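PDB 4K70: UL37 from Suid herpesvirus 1, which probably serves, as an inner tegument protein, in the control of viral trafficking, this chain being its N-terminal half. Local coordinates for residues F176-D179 / G180-Y183; Y183-Q186 / H187-A191; A169-Y172 / D173-F176. All coordinates share one frame; numbering follows the deposited sequence.

Overall arrangement
All three contacts are local and follow one another along the chain, from the turn before helix 175-188 to the C-terminal region of that helix, in an all-helical fold. Contact 3 (169-176) comes first: its turn and the N-cap residue lead into the helix, apolar on the side of helices 63-78 and 120-137 and charged where arginines of helix 464-481 approach. Contact 1 (176-183) is the regular, largely buried middle, held mainly by backbone bonds; it shares F176 with contact 3, and Q178 NE2 reaches back to Y172 O. Contact 2 (183-191), partly buried, holds the last, weakly bonded turn: it shares Y183 with contact 1, side-chain donors and a water supplement the backbone bonds, and H187 binds a nickel ion.

Contact 1 of 3, residues F176-D179 / G180-Y183; sequences FVQD and GLRY
F176 and G180 open a run of four backbone hydrogen bonds, each from an amide to the carbonyl four residues earlier. G180 N lies 2.9 Å from F176 O, and L181 N is equally near V177 O, with an N-H...O angle of 158°. R182 N to Q178 O, at 3.2 Å, and Y183 N to D179 O, at 3.1 Å, complete the set. Glycine suits the buried position 180, where F176 O lies close to where a side chain would begin.

The apolar contact joins L181 CD1 to V177 CG1, 4.3 Å apart. Leucine suits this buried place, meeting V177 and V164; V177 itself packs on W130 of helix 120-137. Alongside L181 runs the amide of Q178, bent at chi2 (-62°), its OE1 3.8 Å from L181 CD1; its polar atoms bond to Y172 O and L392 N.

Of the charged groups, R182 is exposed and, extended from CG to NE, reaches a salt bridge with D393. D179, partly exposed beside W84, is a calcium ligand seen for this protein but without the ion here, and faces R36 in a long, weak ion pair. These are two successive turns of a regular alpha-helix inside a helical-bundle domain.

Contact 2 of 3, residues Y183-Q186 / H187-A191; sequences YVAQ and HTNWA
H187 ND1 donates to Y183 O at 2.8 Å, nearly straight at 160° and in the imidazole plane, in the last, weakly bonded turn of helix 175-188. This side-chain bond supplements the weak ones made by H187 N, next to a type I turn, T188-A191. T188 OG1 likewise donates to V184 O, 2.7 Å away; with chi1 at 58° the hydroxyl sits between the backbone N and the carbonyl carbon and reaches back one turn. A185 O takes two amide donors, N189 N in the carbonyl plane and T188 N well above it, and a water links the same oxygen to W190 N.

Around this polar core the rings of Y183 and H187 form a face-to-face stack, centroids 4.0 Å apart and planes at 28°. Histidine suits the position because ND1 can hold the helix carbonyl while the flat ring stacks, which is likely to steady its orientation; in this crystal NE2 ligates a nickel ion. The phenol also rests on F134 and W84. N189, whose ND2 bonds to Y388 O, brings that nitrogen 3.6 Å from A185 CB. On the outer side Q186 runs beside the imidazole, its OE1 3.4 Å from H187 CE1.

Contact 3 of 3, residues A169-Y172 / D173-F176; sequences ATLY and DMDF
L171 and M174 close a type I beta turn, M174 N donating to L171 O at 3.0 Å from well above the carbonyl plane, just before helix 175-188 begins. M174 takes the N-cap position, its extended backbone (psi 141°) marking the change from turn to helix. A water joins A169 O to D173 N, accepting from that amide at 2.8 Å and donating to the carbonyl.

The side-chain contact belongs to L171 and M174, which slant across one another. M174 carries its CG anti to the carbonyl carbon (chi1 -58°) and then runs extended, so that the thioether passes back over the turn: SD lies 4.0 Å from L171 CD2, and CE reaches 3.6 Å from T170 O. An unbranched, flexible methionine suits this place, since it can follow the turn while resting on L77 and W78 of helix 63-78. L171 faces M123, V127 and W130 of helix 120-137, where a branched aliphatic group fits the apolar surface.

The two central residues of the turn, Y172 and D173, find their polar partners outside it. Y172, with CG anti to its amide nitrogen (chi1 -178°), meets H439 edge-to-face and W481 at a shallow angle between the planes, and its hydroxyl bonds to P390 O. D173 is buried, yet OD1 makes a salt bridge with R480 and a hydrogen bond with W481 NE1, and OD2 does likewise with R476 and W78 NE1.

The two arginines and two indole N-H groups probably compensate the buried charge and favour the ionised aspartate. The approach to helix 175-188 is thus tied to helix 464-481 largely by charge, to helix 63-78 by packing and hydrogen bonds through W78, and to helix 120-137 by packing.

Contact 1 of 3, residues F176-D179 / G180-Y183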
ATOM      1  N   PHE A 176      -4.661  12.683   8.060  1.00 19.72           N
ATOM      2  CA  PHE A 176      -3.215  12.472   8.134  1.00 20.69           C
ATOM      3  C   PHE A 176      -2.836  10.998   8.363  1.00 22.89           C
ATOM      4  O   PHE A 176      -1.782  10.537   7.915  1.00 20.33           O
ATOM      5  CB  PHE A 176      -2.550  13.403   9.160  1.00 25.33           C
ATOM      6  CG  PHE A 176      -2.834  13.044  10.588  1.00 25.21           C
ATOM      7  CD1 PHE A 176      -3.952  13.548  11.240  1.00 21.89           C
ATOM      8  CD2 PHE A 176      -1.963  12.229  11.292  1.00 26.04           C
ATOM      9  CE1 PHE A 176      -4.208  13.229  12.564  1.00 26.12           C
ATOM     10  CE2 PHE A 176      -2.217  11.898  12.621  1.00 29.31           C
ATOM     11  CZ  PHE A 176      -3.341  12.402  13.257  1.00 25.67           C
ATOM     12  N   VAL A 177      -3.695  10.251   9.049  1.00 22.29           N
ATOM     13  CA  VAL A 177      -3.426   8.833   9.244  1.00 23.10           C
ATOM     14  C   VAL A 177      -3.561   8.047   7.943  1.00 19.86           C
ATOM     15  O   VAL A 177      -2.714   7.219   7.615  1.00 20.15           O
ATOM     16  CB  VAL A 177      -4.347   8.207  10.303  1.00 24.05           C
ATOM     17  CG1 VAL A 177      -4.264   6.688  10.217  1.00 19.48           C
ATOM     18  CG2 VAL A 177      -3.964   8.710  11.706  1.00 21.70           C
ATOM     19  N   GLN A 178      -4.641   8.296   7.218  1.00 21.88           N
ATOM     20  CA  GLN A 178      -4.890   7.608   5.955  1.00 22.55           C
ATOM     21  C   GLN A 178      -3.845   7.987   4.895  1.00 23.90           C
ATOM     22  O   GLN A 178      -3.437   7.148   4.083  1.00 21.80           O
ATOM     23  CB  GLN A 178      -6.317   7.896   5.475  1.00 21.24           C
ATOM     24  CG  GLN A 178      -7.355   7.339   6.438  1.00 25.73           C
ATOM     25  CD  GLN A 178      -7.238   5.832   6.537  1.00 23.24           C
ATOM     26  OE1 GLN A 178      -6.929   5.180   5.545  1.00 24.60           O
ATOM     27  NE2 GLN A 178      -7.466   5.276   7.724  1.00 20.58           N
ATOM     28  N   ASP A 179      -3.404   9.246   4.919  1.00 21.34           N
ATOM     29  CA  ASP A 179      -2.305   9.672   4.058  1.00 22.99           C
ATOM     30  C   ASP A 179      -1.008   8.980   4.462  1.00 22.67           C
ATOM     31  O   ASP A 179      -0.216   8.601   3.604  1.00 21.28           O
ATOM     32  CB  ASP A 179      -2.108  11.198   4.107  1.00 22.12           C
ATOM     33  CG  ASP A 179      -3.227  11.961   3.406  1.00 27.27           C
ATOM     34  OD1 ASP A 179      -3.952  11.346   2.591  1.00 25.26           O
ATOM     35  OD2 ASP A 179      -3.388  13.173   3.679  1.00 26.56           O
ATOM     36  N   GLY A 180      -0.787   8.822   5.766  1.00 18.39           N
ATOM     37  CA  GLY A 180       0.437   8.199   6.257  1.00 18.29           C
ATOM     38  C   GLY A 180       0.501   6.721   5.896  1.00 22.30           C
ATOM     39  O   GLY A 180       1.571   6.186   5.595  1.00 22.32           O
ATOM     40  N   LEU A 181      -0.643   6.045   5.961  1.00 19.27           N
ATOM     41  CA  LEU A 181      -0.731   4.639   5.529  1.00 19.56           C
ATOM     42  C   LEU A 181      -0.354   4.472   4.050  1.00 24.48           C
ATOM     43  O   LEU A 181       0.378   3.551   3.673  1.00 25.04           O
ATOM     44  CB  LEU A 181      -2.143   4.118   5.750  1.00 18.30           C
ATOM     45  CG  LEU A 181      -2.579   4.013   7.218  1.00 21.72           C
ATOM     46  CD1 LEU A 181      -4.019   3.551   7.331  1.00 21.46           C
ATOM     47  CD2 LEU A 181      -1.644   3.071   7.983  1.00 21.57           C
ATOM     48  N   ARG A 182      -0.875   5.359   3.215  1.00 21.58           N
ATOM     49  CA  ARG A 182      -0.490   5.394   1.798  1.00 24.29           C
ATOM     50  C   ARG A 182       1.018   5.537   1.615  1.00 24.65           C
ATOM     51  O   ARG A 182       1.632   4.850   0.791  1.00 26.21           O
ATOM     52  CB  ARG A 182      -1.204   6.539   1.085  1.00 25.43           C
ATOM     53  CG  ARG A 182      -0.745   6.768  -0.366  1.00 30.56           C
ATOM     54  CD  ARG A 182      -1.487   7.955  -0.955  1.00 37.22           C
ATOM     55  NE  ARG A 182      -0.756   8.621  -2.030  1.00 45.35           N
ATOM     56  CZ  ARG A 182      -0.982   8.434  -3.328  1.00 50.87           C
ATOM     57  NH1 ARG A 182      -1.919   7.579  -3.726  1.00 50.11           N
ATOM     58  NH2 ARG A 182      -0.259   9.094  -4.232  1.00 45.53           N
ATOM     59  N   TYR A 183       1.614   6.427   2.400  1.00 26.45           N
ATOM     60  CA  TYR A 183       3.042   6.679   2.334  1.00 22.15           C
ATOM     61  C   TYR A 183       3.853   5.471   2.751  1.00 22.32           C
ATOM     62  O   TYR A 183       4.861   5.144   2.125  1.00 21.77           O
ATOM     63  CB  TYR A 183       3.409   7.875   3.228  1.00 23.41           C
ATOM     64  CG  TYR A 183       4.837   8.350   3.066  1.00 25.39           C
ATOM     65  CD1 TYR A 183       5.170   9.301   2.092  1.00 26.68           C
ATOM     66  CD2 TYR A 183       5.858   7.846   3.870  1.00 24.21           C
ATOM     67  CE1 TYR A 183       6.468   9.742   1.936  1.00 25.41           C
ATOM     68  CE2 TYR A 183       7.170   8.283   3.715  1.00 26.83           C
ATOM     69  CZ  TYR A 183       7.465   9.232   2.751  1.00 29.78           C
ATOM     70  OH  TYR A 183       8.762   9.677   2.592  1.00 29.97           O
TER

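Contact 2 of 3, residues Y183-Q186 / H187-A191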
ATOM      1  N   TYR A 183       1.614   6.427   2.400  1.00 26.45           N
ATOM      2  CA  TYR A 183       3.042   6.679   2.334  1.00 22.15           C
ATOM      3  C   TYR A 183       3.853   5.471   2.751  1.00 22.32           C
ATOM      4  O   TYR A 183       4.861   5.144   2.125  1.00 21.77           O
ATOM      5  CB  TYR A 183       3.409   7.875   3.228  1.00 23.41           C
ATOM      6  CG  TYR A 183       4.837   8.350   3.066  1.00 25.39           C
ATOM      7  CD1 TYR A 183       5.170   9.301   2.092  1.00 26.68           C
ATOM      8  CD2 TYR A 183       5.858   7.846   3.870  1.00 24.21           C
ATOM      9  CE1 TYR A 183       6.468   9.742   1.936  1.00 25.41           C
ATOM     10  CE2 TYR A 183       7.170   8.283   3.715  1.00 26.83           C
ATOM     11  CZ  TYR A 183       7.465   9.232   2.751  1.00 29.78           C
ATOM     12  OH  TYR A 183       8.762   9.677   2.592  1.00 29.97           O
ATOM     13  N   VAL A 184       3.438   4.817   3.836  1.00 20.60           N
ATOM     14  CA  VAL A 184       4.178   3.669   4.335  1.00 21.56           C
ATOM     15  C   VAL A 184       4.165   2.528   3.327  1.00 23.00           C
ATOM     16  O   VAL A 184       5.193   1.901   3.085  1.00 27.95           O
ATOM     17  CB  VAL A 184       3.595   3.158   5.674  1.00 23.94           C
ATOM     18  CG1 VAL A 184       4.228   1.833   6.053  1.00 23.54           C
ATOM     19  CG2 VAL A 184       3.838   4.194   6.765  1.00 21.90           C
ATOM     20  N   ALA A 185       2.990   2.266   2.766  1.00 20.84           N
ATOM     21  CA  ALA A 185       2.798   1.199   1.780  1.00 25.65           C
ATOM     22  C   ALA A 185       3.687   1.459   0.560  1.00 25.92           C
ATOM     23  O   ALA A 185       4.465   0.601   0.144  1.00 23.15           O
ATOM     24  CB  ALA A 185       1.345   1.131   1.370  1.00 22.02           C
ATOM     25  N   GLN A 186       3.597   2.668   0.022  1.00 28.53           N
ATOM     26  CA  GLN A 186       4.381   3.043  -1.154  1.00 28.50           C
ATOM     27  C   GLN A 186       5.897   2.893  -0.943  1.00 29.51           C
ATOM     28  O   GLN A 186       6.636   2.649  -1.892  1.00 33.47           O
ATOM     29  CB  GLN A 186       4.013   4.460  -1.587  1.00 29.10           C
ATOM     30  CG  GLN A 186       4.998   5.113  -2.537  1.00 37.35           C
ATOM     31  CD  GLN A 186       4.730   6.602  -2.725  1.00 43.21           C
ATOM     32  OE1 GLN A 186       4.233   7.284  -1.808  1.00 40.41           O
ATOM     33  NE2 GLN A 186       5.065   7.119  -3.912  1.00 35.02           N
ATOM     34  N   HIS A 187       6.352   3.003   0.302  1.00 28.91           N
ATOM     35  CA  HIS A 187       7.781   2.953   0.606  1.00 25.89           C
ATOM     36  C   HIS A 187       8.307   1.639   1.174  1.00 28.46           C
ATOM     37  O   HIS A 187       9.495   1.525   1.484  1.00 30.13           O
ATOM     38  CB  HIS A 187       8.169   4.147   1.507  1.00 29.01           C
ATOM     39  CG  HIS A 187       8.112   5.458   0.786  1.00 30.75           C
ATOM     40  ND1 HIS A 187       6.950   6.187   0.661  1.00 29.95           N
ATOM     41  CD2 HIS A 187       9.053   6.116   0.067  1.00 34.61           C
ATOM     42  CE1 HIS A 187       7.183   7.258  -0.083  1.00 32.49           C
ATOM     43  NE2 HIS A 187       8.453   7.240  -0.450  1.00 32.71           N
ATOM     44  N   THR A 188       7.444   0.636   1.292  1.00 26.01           N
ATOM     45  CA  THR A 188       7.862  -0.642   1.864  1.00 26.74           C
ATOM     46  C   THR A 188       7.499  -1.883   1.026  1.00 25.43           C
ATOM     47  O   THR A 188       8.304  -2.807   0.910  1.00 26.09           O
ATOM     48  CB  THR A 188       7.283  -0.813   3.291  1.00 25.81           C
ATOM     49  OG1 THR A 188       5.853  -0.721   3.224  1.00 28.03           O
ATOM     50  CG2 THR A 188       7.805   0.287   4.212  1.00 26.70           C
ATOM     51  N   ASN A 189       6.294  -1.915   0.466  1.00 23.32           N
ATOM     52  CA  ASN A 189       5.788  -3.112  -0.230  1.00 24.00           C
ATOM     53  C   ASN A 189       6.636  -3.609  -1.414  1.00 26.23           C
ATOM     54  O   ASN A 189       6.737  -4.821  -1.665  1.00 22.53           O
ATOM     55  CB  ASN A 189       4.354  -2.883  -0.718  1.00 23.39           C
ATOM     56  CG  ASN A 189       3.337  -2.961   0.398  1.00 26.92           C
ATOM     57  OD1 ASN A 189       3.501  -3.726   1.337  1.00 32.08           O
ATOM     58  ND2 ASN A 189       2.282  -2.167   0.302  1.00 24.11           N
ATOM     59  N   TRP A 190       7.216  -2.663  -2.147  1.00 23.49           N
ATOM     60  CA  TRP A 190       7.967  -2.963  -3.360  1.00 23.19           C
ATOM     61  C   TRP A 190       9.100  -3.953  -3.089  1.00 25.69           C
ATOM     62  O   TRP A 190       9.516  -4.689  -3.982  1.00 28.41           O
ATOM     63  CB  TRP A 190       8.536  -1.669  -3.952  1.00 25.17           C
ATOM     64  CG  TRP A 190       9.498  -1.043  -3.022  1.00 28.51           C
ATOM     65  CD1 TRP A 190       9.212  -0.156  -2.033  1.00 29.46           C
ATOM     66  CD2 TRP A 190      10.904  -1.299  -2.945  1.00 29.15           C
ATOM     67  NE1 TRP A 190      10.359   0.174  -1.351  1.00 29.71           N
ATOM     68  CE2 TRP A 190      11.412  -0.519  -1.890  1.00 30.55           C
ATOM     69  CE3 TRP A 190      11.784  -2.110  -3.671  1.00 31.37           C
ATOM     70  CZ2 TRP A 190      12.764  -0.521  -1.538  1.00 32.11           C
ATOM     71  CZ3 TRP A 190      13.128  -2.112  -3.320  1.00 32.50           C
ATOM     72  CH2 TRP A 190      13.602  -1.324  -2.264  1.00 31.37           C
ATOM     73  N   ALA A 191       9.573  -3.992  -1.848  1.00 25.20           N
ATOM     74  CA  ALA A 191      10.763  -4.766  -1.505  1.00 24.69           C
ATOM     75  C   ALA A 191      10.517  -6.273  -1.415  1.00 28.27           C
ATOM     76  O   ALA A 191      11.460  -7.069  -1.513  1.00 28.23           O
ATOM     77  CB  ALA A 191      11.362  -4.253  -0.205  1.00 23.46           C
TER
HETATM   78  O   HOH W   1       5.717  -0.183  -2.383  1.00 25.32           O

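Contact 3 of 3, residues A169-Y172 / D173-F176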
ATOM      1  N   ALA A 169      -7.643   3.737  17.405  1.00 21.02           N
ATOM      2  CA  ALA A 169      -8.948   3.761  16.743  1.00 20.65           C
ATOM      3  C   ALA A 169      -9.538   5.162  16.576  1.00 21.86           C
ATOM      4  O   ALA A 169     -10.134   5.458  15.541  1.00 24.70           O
ATOM      5  CB  ALA A 169      -9.948   2.836  17.453  1.00 23.70           C
ATOM      6  N   THR A 170      -9.389   6.027  17.575  1.00 20.25           N
ATOM      7  CA  THR A 170      -9.944   7.378  17.449  1.00 22.32           C
ATOM      8  C   THR A 170      -9.189   8.230  16.419  1.00 24.42           C
ATOM      9  O   THR A 170      -9.709   9.252  15.976  1.00 23.21           O
ATOM     10  CB  THR A 170     -10.025   8.130  18.796  1.00 25.72           C
ATOM     11  OG1 THR A 170      -8.721   8.227  19.387  1.00 22.63           O
ATOM     12  CG2 THR A 170     -10.997   7.405  19.755  1.00 27.81           C
ATOM     13  N   LEU A 171      -7.993   7.792  16.011  1.00 21.53           N
ATOM     14  CA  LEU A 171      -7.237   8.510  14.969  1.00 22.53           C
ATOM     15  C   LEU A 171      -7.419   7.973  13.561  1.00 23.63           C
ATOM     16  O   LEU A 171      -6.984   8.611  12.599  1.00 23.03           O
ATOM     17  CB  LEU A 171      -5.733   8.482  15.249  1.00 20.83           C
ATOM     18  CG  LEU A 171      -5.256   8.868  16.633  1.00 23.85           C
ATOM     19  CD1 LEU A 171      -3.741   8.723  16.677  1.00 25.21           C
ATOM     20  CD2 LEU A 171      -5.710  10.283  16.982  1.00 23.17           C
ATOM     21  N   TYR A 172      -8.042   6.806  13.441  1.00 20.39           N
ATOM     22  CA  TYR A 172      -8.056   6.051  12.188  1.00 21.53           C
ATOM     23  C   TYR A 172      -8.665   6.783  10.988  1.00 23.66           C
ATOM     24  O   TYR A 172      -8.077   6.809   9.912  1.00 20.26           O
ATOM     25  CB  TYR A 172      -8.768   4.709  12.391  1.00 20.42           C
ATOM     26  CG  TYR A 172      -8.795   3.846  11.161  1.00 18.69           C
ATOM     27  CD1 TYR A 172      -7.664   3.159  10.756  1.00 18.22           C
ATOM     28  CD2 TYR A 172      -9.946   3.723  10.404  1.00 20.77           C
ATOM     29  CE1 TYR A 172      -7.677   2.365   9.621  1.00 19.47           C
ATOM     30  CE2 TYR A 172      -9.972   2.945   9.260  1.00 22.25           C
ATOM     31  CZ  TYR A 172      -8.831   2.261   8.881  1.00 21.91           C
ATOM     32  OH  TYR A 172      -8.843   1.465   7.757  1.00 20.25           O
ATOM     33  N   ASP A 173      -9.844   7.367  11.163  1.00 20.57           N
ATOM     34  CA  ASP A 173     -10.491   8.065  10.067  1.00 23.04           C
ATOM     35  C   ASP A 173      -9.862   9.449   9.796  1.00 23.37           C
ATOM     36  O   ASP A 173     -10.304  10.152   8.903  1.00 25.85           O
ATOM     37  CB  ASP A 173     -11.984   8.234  10.349  1.00 25.82           C
ATOM     38  CG  ASP A 173     -12.759   8.780   9.149  1.00 28.54           C
ATOM     39  OD1 ASP A 173     -12.696   8.162   8.069  1.00 26.83           O
ATOM     40  OD2 ASP A 173     -13.429   9.830   9.286  1.00 29.09           O
ATOM     41  N   MET A 174      -8.859   9.856  10.567  1.00 23.19           N
ATOM     42  CA  MET A 174      -8.299  11.201  10.361  1.00 22.62           C
ATOM     43  C   MET A 174      -7.441  11.215   9.098  1.00 24.47           C
ATOM     44  O   MET A 174      -6.713  10.261   8.824  1.00 23.48           O
ATOM     45  CB  MET A 174      -7.494  11.679  11.565  1.00 21.10           C
ATOM     46  CG  MET A 174      -8.300  11.704  12.880  1.00 22.50           C
ATOM     47  SD  MET A 174      -7.408  12.590  14.145  1.00 22.92           S
ATOM     48  CE  MET A 174      -8.656  12.660  15.448  1.00 22.80           C
ATOM     49  N   ASP A 175      -7.521  12.297   8.332  1.00 30.36           N
ATOM     50  CA  ASP A 175      -6.852  12.350   7.029  1.00 24.59           C
ATOM     51  C   ASP A 175      -5.351  12.085   7.095  1.00 23.42           C
ATOM     52  O   ASP A 175      -4.811  11.348   6.266  1.00 23.17           O
ATOM     53  CB  ASP A 175      -7.140  13.674   6.311  1.00 31.30           C
ATOM     54  CG  ASP A 175      -8.607  13.825   5.937  1.00 33.23           C
ATOM     55  OD1 ASP A 175      -9.318  12.802   5.890  1.00 31.93           O
ATOM     56  OD2 ASP A 175      -9.056  14.963   5.691  1.00 36.78           O
ATOM     57  N   PHE A 176      -4.661  12.683   8.060  1.00 19.72           N
ATOM     58  CA  PHE A 176      -3.215  12.472   8.134  1.00 20.69           C
ATOM     59  C   PHE A 176      -2.836  10.998   8.363  1.00 22.89           C
ATOM     60  O   PHE A 176      -1.782  10.537   7.915  1.00 20.33           O
ATOM     61  CB  PHE A 176      -2.550  13.403   9.160  1.00 25.33           C
ATOM     62  CG  PHE A 176      -2.834  13.044  10.588  1.00 25.21           C
ATOM     63  CD1 PHE A 176      -3.952  13.548  11.240  1.00 21.89           C
ATOM     64  CD2 PHE A 176      -1.963  12.229  11.292  1.00 26.04           C
ATOM     65  CE1 PHE A 176      -4.208  13.229  12.564  1.00 26.12           C
ATOM     66  CE2 PHE A 176      -2.217  11.898  12.621  1.00 29.31           C
ATOM     67  CZ  PHE A 176      -3.341  12.402  13.257  1.00 25.67           C
TER
HETATM   68  O   HOH W   2     -11.535   6.848  13.397  1.00 30.63           O